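Side-chain contacts in dehydrogenase (Chromobacterium violaceum, PDB 3Q2I), which binds NAD(H) and a UDP-linked N-acetylglucosaminuronic acid, and probably oxidises that sugar on the way to 2,3-diacetamido-2,3-dideoxy-D-mannuronic acid: residues 229-232 with 236-239; 145-150 with 277-282. All blocks are in the same frame, centred on the assembly; numbering follows the deposited sequence. Where two conformers were deposited one is given.

Interaction 1 of 2, residues 229-232 with 236-239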
ATOM      1  N   SER A 229       8.059 -13.010 -14.036  1.00 12.66           N
ATOM      2  CA  SER A 229       8.893 -11.922 -14.568  1.00 14.51           C
ATOM      3  C   SER A 229      10.073 -11.783 -13.581  1.00 13.59           C
ATOM      4  O   SER A 229       9.835 -11.746 -12.356  1.00 13.67           O
ATOM      5  CB  SER A 229       8.009 -10.625 -14.505  1.00 15.51           C
ATOM      6  OG  SER A 229       6.886 -10.768 -15.320  1.00 28.06           O
ATOM      7  N   VAL A 230      11.321 -11.731 -14.094  1.00 10.89           N
ATOM      8  CA  VAL A 230      12.495 -11.671 -13.245  1.00 11.67           C
ATOM      9  C   VAL A 230      13.368 -10.460 -13.612  1.00 12.36           C
ATOM     10  O   VAL A 230      13.611 -10.162 -14.816  1.00 12.80           O
ATOM     11  CB  VAL A 230      13.345 -12.938 -13.480  1.00 13.67           C
ATOM     12  CG1 VAL A 230      14.622 -12.950 -12.561  1.00 12.65           C
ATOM     13  CG2 VAL A 230      12.510 -14.180 -13.219  1.00 13.47           C
ATOM     14  N   LYS A 231      13.885  -9.775 -12.577  1.00 11.66           N
ATOM     15  CA  LYS A 231      14.837  -8.687 -12.732  1.00 12.26           C
ATOM     16  C   LYS A 231      16.110  -9.044 -12.010  1.00 12.59           C
ATOM     17  O   LYS A 231      16.050  -9.328 -10.809  1.00 13.42           O
ATOM     18  CB  LYS A 231      14.303  -7.321 -12.262  1.00 12.00           C
ATOM     19  CG  LYS A 231      15.405  -6.240 -12.363  1.00 16.04           C
ATOM     20  CD  LYS A 231      14.893  -4.918 -11.845  1.00 18.96           C
ATOM     21  CE  LYS A 231      16.054  -3.912 -11.818  1.00 26.26           C
ATOM     22  NZ  LYS A 231      15.695  -2.668 -11.090  1.00 33.07           N
ATOM     23  N   TRP A 232      17.249  -9.062 -12.713  1.00 12.23           N
ATOM     24  CA  TRP A 232      18.548  -9.352 -12.088  1.00 11.85           C
ATOM     25  C   TRP A 232      19.189  -8.061 -11.611  1.00 13.30           C
ATOM     26  O   TRP A 232      18.890  -6.958 -12.117  1.00 14.39           O
ATOM     27  CB  TRP A 232      19.443 -10.094 -13.127  1.00 14.67           C
ATOM     28  CG  TRP A 232      19.197 -11.548 -13.178  1.00 15.22           C
ATOM     29  CD1 TRP A 232      19.857 -12.507 -12.453  1.00 15.43           C
ATOM     30  CD2 TRP A 232      18.256 -12.266 -14.006  1.00 12.49           C
ATOM     31  NE1 TRP A 232      19.371 -13.744 -12.750  1.00 14.54           N
ATOM     32  CE2 TRP A 232      18.379 -13.639 -13.685  1.00 14.11           C
ATOM     33  CE3 TRP A 232      17.316 -11.889 -14.969  1.00 15.23           C
ATOM     34  CZ2 TRP A 232      17.643 -14.623 -14.319  1.00 14.28           C
ATOM     35  CZ3 TRP A 232      16.595 -12.864 -15.594  1.00 15.79           C
ATOM     36  CH2 TRP A 232      16.737 -14.222 -15.257  1.00 14.94           C
ATOM     37  N   ALA A 236      19.618  -7.151 -16.066  1.00 16.08           N
ATOM     38  CA  ALA A 236      19.038  -8.138 -17.043  1.00 15.43           C
ATOM     39  C   ALA A 236      17.584  -8.437 -16.682  1.00 16.09           C
ATOM     40  O   ALA A 236      17.253  -8.473 -15.467  1.00 13.88           O
ATOM     41  CB  ALA A 236      19.835  -9.424 -17.067  1.00 16.29           C
ATOM     42  N   LEU A 237      16.732  -8.667 -17.686  1.00 13.92           N
ATOM     43  CA  LEU A 237      15.332  -9.025 -17.429  1.00 15.10           C
ATOM     44  C   LEU A 237      15.005 -10.350 -18.056  1.00 15.29           C
ATOM     45  O   LEU A 237      15.688 -10.815 -18.979  1.00 15.91           O
ATOM     46  CB  LEU A 237      14.381  -7.988 -18.017  1.00 13.55           C
ATOM     47  CG  LEU A 237      14.657  -6.582 -17.489  1.00 16.63           C
ATOM     48  CD1 LEU A 237      13.704  -5.623 -18.191  1.00 14.06           C
ATOM     49  CD2 LEU A 237      14.356  -6.545 -15.981  1.00 13.81           C
ATOM     50  N   GLY A 238      13.950 -11.001 -17.586  1.00 13.08           N
ATOM     51  CA  GLY A 238      13.584 -12.255 -18.224  1.00 15.90           C
ATOM     52  C   GLY A 238      12.284 -12.805 -17.693  1.00 15.29           C
ATOM     53  O   GLY A 238      11.669 -12.233 -16.791  1.00 14.43           O
ATOM     54  N   SER A 239      11.876 -13.950 -18.229  1.00 13.84           N
ATOM     55  CA  SER A 239      10.695 -14.653 -17.716  0.50 13.85           C
ATOM     56  C   SER A 239      10.938 -16.155 -17.682  1.00 12.54           C
ATOM     57  O   SER A 239      11.751 -16.675 -18.464  1.00 17.02           O
ATOM     58  CB  SER A 239       9.506 -14.394 -18.646  0.50 14.73           C
ATOM     59  OG  SER A 239       9.760 -14.803 -19.977  0.50 17.45           O
TER
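V230 and G238 face each other as the hydrogen-bonded pair of an antiparallel beta hairpin: V230 N donates to G238 O at 2.8 Å, and G238 N returns a more bent bond to V230 O at 2.9 Å. Towards the turn, W232 N reaches A236 O at 2.8 Å, almost straight at 176°. The hairpin joins strands 225-232 and 237-243 in the large mixed sheet of the C-terminal alpha/beta domain. Next to G238 N, L237 CA also approaches V230 O at 3.3 Å, a CA-H...O contact that adds to the grip on that carbonyl.

K231 and L237 share a face of the sheet. K231, extended, lays CB and CG across L237 CD2, each at 3.8 Å, while its NZ runs on to a salt bridge with E207. Y212 of a neighbouring subunit packs on both residues. W232 has CG beside its own backbone N (chi1 -84°), which swings the indole back along the hairpin. W232 NE1 is hydrogen-bonded to L199 O, V230 CG1 lies over one face of the ring, and the ring's edge lies beside the backbone of 236-238, with W232 CE3 3.5 Å from A236 O and W232 CZ3 3.8 Å from G238 N.

Interaction 2 of 2, residues 145-150 with 277-282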
ATOM      1  N   LYS A 145      27.381 -22.862 -18.547  1.00 25.49           N
ATOM      2  CA  LYS A 145      28.065 -22.323 -17.376  1.00 25.86           C
ATOM      3  C   LYS A 145      29.475 -21.811 -17.714  1.00 25.91           C
ATOM      4  O   LYS A 145      29.912 -20.738 -17.269  1.00 26.60           O
ATOM      5  CB  LYS A 145      28.104 -23.346 -16.242  1.00 25.67           C
ATOM      6  CG  LYS A 145      28.801 -22.825 -14.981  1.00 26.88           C
ATOM      7  CD  LYS A 145      28.020 -21.718 -14.236  1.00 26.06           C
ATOM      8  CE  LYS A 145      28.663 -21.378 -12.876  1.00 26.95           C
ATOM      9  NZ  LYS A 145      27.996 -20.263 -12.131  1.00 30.61           N
ATOM     10  N   ARG A 146      30.196 -22.606 -18.499  1.00 26.58           N
ATOM     11  CA  ARG A 146      31.514 -22.183 -18.949  1.00 28.69           C
ATOM     12  C   ARG A 146      31.478 -20.880 -19.744  1.00 29.77           C
ATOM     13  O   ARG A 146      32.298 -19.971 -19.531  1.00 29.74           O
ATOM     14  CB  ARG A 146      32.192 -23.340 -19.693  1.00 28.85           C
ATOM     15  CG  ARG A 146      32.714 -24.391 -18.739  1.00 28.56           C
ATOM     16  CD  ARG A 146      33.134 -25.696 -19.437  1.00 34.16           C
ATOM     17  NE  ARG A 146      34.131 -25.482 -20.490  1.00 38.56           N
ATOM     18  CZ  ARG A 146      34.279 -26.268 -21.554  1.00 39.50           C
ATOM     19  NH1 ARG A 146      33.506 -27.330 -21.725  1.00 41.33           N
ATOM     20  NH2 ARG A 146      35.201 -25.987 -22.466  1.00 43.85           N
ATOM     21  N   ALA A 147      30.507 -20.753 -20.649  1.00 30.63           N
ATOM     22  CA  ALA A 147      30.395 -19.516 -21.403  1.00 29.31           C
ATOM     23  C   ALA A 147      30.178 -18.334 -20.470  1.00 28.49           C
ATOM     24  O   ALA A 147      30.755 -17.281 -20.674  1.00 27.12           O
ATOM     25  CB  ALA A 147      29.303 -19.613 -22.477  1.00 28.99           C
ATOM     26  N   MET A 148      29.351 -18.526 -19.446  1.00 31.51           N
ATOM     27  CA  MET A 148      29.080 -17.495 -18.450  1.00 31.61           C
ATOM     28  C   MET A 148      30.357 -17.142 -17.696  1.00 32.42           C
ATOM     29  O   MET A 148      30.709 -15.971 -17.606  1.00 31.85           O
ATOM     30  CB  MET A 148      28.040 -17.961 -17.431  1.00 32.80           C
ATOM     31  CG  MET A 148      26.616 -17.741 -17.866  1.00 35.04           C
ATOM     32  SD  MET A 148      26.353 -16.083 -18.540  1.00 38.16           S
ATOM     33  CE  MET A 148      24.911 -16.437 -19.493  1.00 41.61           C
ATOM     34  N   GLN A 149      31.034 -18.148 -17.142  1.00 31.78           N
ATOM     35  CA  GLN A 149      32.303 -17.903 -16.417  1.00 33.04           C
ATOM     36  C   GLN A 149      33.350 -17.154 -17.246  1.00 32.60           C
ATOM     37  O   GLN A 149      34.115 -16.348 -16.715  1.00 37.03           O
ATOM     38  CB  GLN A 149      32.896 -19.221 -15.897  1.00 32.47           C
ATOM     39  CG  GLN A 149      32.105 -19.818 -14.735  1.00 34.46           C
ATOM     40  CD  GLN A 149      32.379 -21.300 -14.505  1.00 36.80           C
ATOM     41  OE1 GLN A 149      32.999 -21.973 -15.330  1.00 45.06           O
ATOM     42  NE2 GLN A 149      31.949 -21.803 -13.363  1.00 36.97           N
ATOM     43  N   GLU A 150      33.406 -17.417 -18.545  1.00 34.79           N
ATOM     44  CA  GLU A 150      34.333 -16.705 -19.417  1.00 34.76           C
ATOM     45  C   GLU A 150      33.858 -15.311 -19.832  1.00 36.02           C
ATOM     46  O   GLU A 150      34.572 -14.612 -20.532  1.00 35.97           O
ATOM     47  CB  GLU A 150      34.620 -17.541 -20.665  1.00 37.07           C
ATOM     48  CG  GLU A 150      35.026 -18.958 -20.355  1.00 41.99           C
ATOM     49  CD  GLU A 150      36.517 -19.114 -20.521  1.00 52.68           C
ATOM     50  OE1 GLU A 150      36.927 -19.737 -21.529  1.00 57.37           O
ATOM     51  OE2 GLU A 150      37.253 -18.540 -19.682  1.00 48.34           O
ATOM     52  N   TRP A 277      23.774 -20.820 -31.029  1.00 22.74           N
ATOM     53  CA  TRP A 277      25.042 -20.680 -30.334  1.00 23.07           C
ATOM     54  C   TRP A 277      25.959 -19.680 -31.030  1.00 27.88           C
ATOM     55  O   TRP A 277      26.801 -20.055 -31.868  1.00 28.25           O
ATOM     56  CB  TRP A 277      25.725 -22.051 -30.136  1.00 24.63           C
ATOM     57  CG  TRP A 277      26.886 -22.018 -29.147  1.00 24.31           C
ATOM     58  CD1 TRP A 277      28.193 -21.747 -29.436  1.00 29.03           C
ATOM     59  CD2 TRP A 277      26.835 -22.302 -27.743  1.00 28.14           C
ATOM     60  NE1 TRP A 277      28.950 -21.798 -28.290  1.00 31.50           N
ATOM     61  CE2 TRP A 277      28.144 -22.157 -27.238  1.00 32.76           C
ATOM     62  CE3 TRP A 277      25.797 -22.618 -26.860  1.00 31.00           C
ATOM     63  CZ2 TRP A 277      28.451 -22.326 -25.873  1.00 33.17           C
ATOM     64  CZ3 TRP A 277      26.100 -22.780 -25.518  1.00 30.73           C
ATOM     65  CH2 TRP A 277      27.414 -22.649 -25.039  1.00 30.62           C
ATOM     66  N   GLU A 278      25.754 -18.397 -30.793  1.00 24.77           N
ATOM     67  CA  GLU A 278      26.389 -17.355 -31.589  1.00 27.75           C
ATOM     68  C   GLU A 278      27.105 -16.317 -30.722  1.00 30.59           C
ATOM     69  O   GLU A 278      26.486 -15.590 -29.927  1.00 28.12           O
ATOM     70  CB  GLU A 278      25.371 -16.723 -32.565  1.00 27.24           C
ATOM     71  CG  GLU A 278      25.888 -15.501 -33.304  1.00 37.41           C
ATOM     72  CD  GLU A 278      25.082 -15.113 -34.553  1.00 49.31           C
ATOM     73  OE1 GLU A 278      25.637 -14.360 -35.391  1.00 53.17           O
ATOM     74  OE2 GLU A 278      23.912 -15.543 -34.710  1.00 48.86           O
ATOM     75  N   PHE A 279      28.430 -16.283 -30.825  1.00 30.65           N
ATOM     76  CA  PHE A 279      29.238 -15.370 -30.022  1.00 28.82           C
ATOM     77  C   PHE A 279      30.096 -14.437 -30.867  1.00 31.72           C
ATOM     78  O   PHE A 279      30.426 -14.789 -32.013  1.00 29.64           O
ATOM     79  CB  PHE A 279      30.086 -16.155 -29.024  1.00 32.74           C
ATOM     80  CG  PHE A 279      29.286 -16.797 -27.928  1.00 27.57           C
ATOM     81  CD1 PHE A 279      28.919 -16.071 -26.801  1.00 26.68           C
ATOM     82  CD2 PHE A 279      28.886 -18.117 -28.031  1.00 22.78           C
ATOM     83  CE1 PHE A 279      28.174 -16.679 -25.789  1.00 23.39           C
ATOM     84  CE2 PHE A 279      28.130 -18.732 -27.056  1.00 26.93           C
ATOM     85  CZ  PHE A 279      27.788 -17.997 -25.898  1.00 22.86           C
ATOM     86  N   SER A 280      30.452 -13.274 -30.330  1.00 30.83           N
ATOM     87  CA  SER A 280      31.205 -12.289 -31.098  1.00 33.81           C
ATOM     88  C   SER A 280      32.628 -12.772 -31.366  1.00 36.52           C
ATOM     89  O   SER A 280      33.198 -12.401 -32.393  1.00 37.85           O
ATOM     90  CB  SER A 280      31.227 -10.903 -30.453  1.00 32.96           C
ATOM     91  OG  SER A 280      31.975 -10.886 -29.256  1.00 37.04           O
ATOM     92  N   GLU A 281      33.182 -13.567 -30.445  1.00 39.13           N
ATOM     93  CA  GLU A 281      34.441 -14.278 -30.685  1.00 43.55           C
ATOM     94  C   GLU A 281      34.445 -15.771 -30.346  1.00 42.95           C
ATOM     95  O   GLU A 281      33.952 -16.190 -29.295  1.00 40.69           O
ATOM     96  CB  GLU A 281      35.605 -13.581 -29.983  1.00 45.59           C
ATOM     97  CG  GLU A 281      35.180 -12.714 -28.826  1.00 53.43           C
ATOM     98  CD  GLU A 281      36.087 -11.523 -28.696  1.00 64.86           C
ATOM     99  OE1 GLU A 281      35.579 -10.389 -28.540  1.00 69.10           O
ATOM    100  OE2 GLU A 281      37.316 -11.739 -28.784  1.00 68.97           O
ATOM    101  N   PRO A 282      35.024 -16.588 -31.245  1.00 42.46           N
ATOM    102  CA  PRO A 282      35.025 -18.041 -31.091  1.00 41.35           C
ATOM    103  C   PRO A 282      35.819 -18.414 -29.851  1.00 40.74           C
ATOM    104  O   PRO A 282      36.531 -17.563 -29.323  1.00 41.20           O
ATOM    105  CB  PRO A 282      35.738 -18.512 -32.363  1.00 42.17           C
ATOM    106  CG  PRO A 282      36.642 -17.367 -32.702  1.00 43.19           C
ATOM    107  CD  PRO A 282      35.771 -16.169 -32.443  1.00 43.45           C
TER
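A147, near the C-terminal end of helix 139-149, sits opposite F279, at the end of strand 273-279, with their CA atoms 9.6 Å apart, so the two backbones stay well separated and side chains bridge the distance. The CB of A147 points at the strand, and two aromatic rings come to meet it. F279 brings its ring tip, CZ, to 4.1 Å from A147 CB; W277 brings CH2, on the six-membered end of its indole, to 4.4 Å from the same A147 CB. The methyl lies oblique to both rings. With CG turned away from its carbonyl carbon (chi1 -70°), F279 holds its ring out towards A147.

The two aromatics also pack on each other. F279 CE2 lies 3.3 Å above the plane of the W277 ring, towards its rim, and W277 CD1 lies in plane at the edge of the F279 ring. W277 NE1 is hydrogen-bonded to D286 OD1. F279 is hemmed in further by F153, edge-to-face, and by a cation-pi contact with R152, both just beyond the helix.

This joins the helix to an outermost strand of the mixed sheet within the chain. No hydrogen bond crosses it and only 79 Å² is buried, so the attraction between the segments is apolar and modest, resting on a single methyl against two rings that support each other.

Both interactions reach the same mixed sheet, but at different places. Interaction 1 joins neighbouring inner strands, with nearly all its touching residues buried; interaction 2 is partly buried and sets a helix against an outermost strand of that sheet. Their chemistry follows: main-chain hydrogen bonding dominates the hairpin, whereas methyl-to-ring packing makes up the whole of the helix-strand contact, and the hairpin buries about four times as much surface. The sequence separations contrast too, three residues between the segments against 126 intervening residues that include the hairpin. The centres lie 20 Å apart and the two do not touch, although a second subunit packs against both regions.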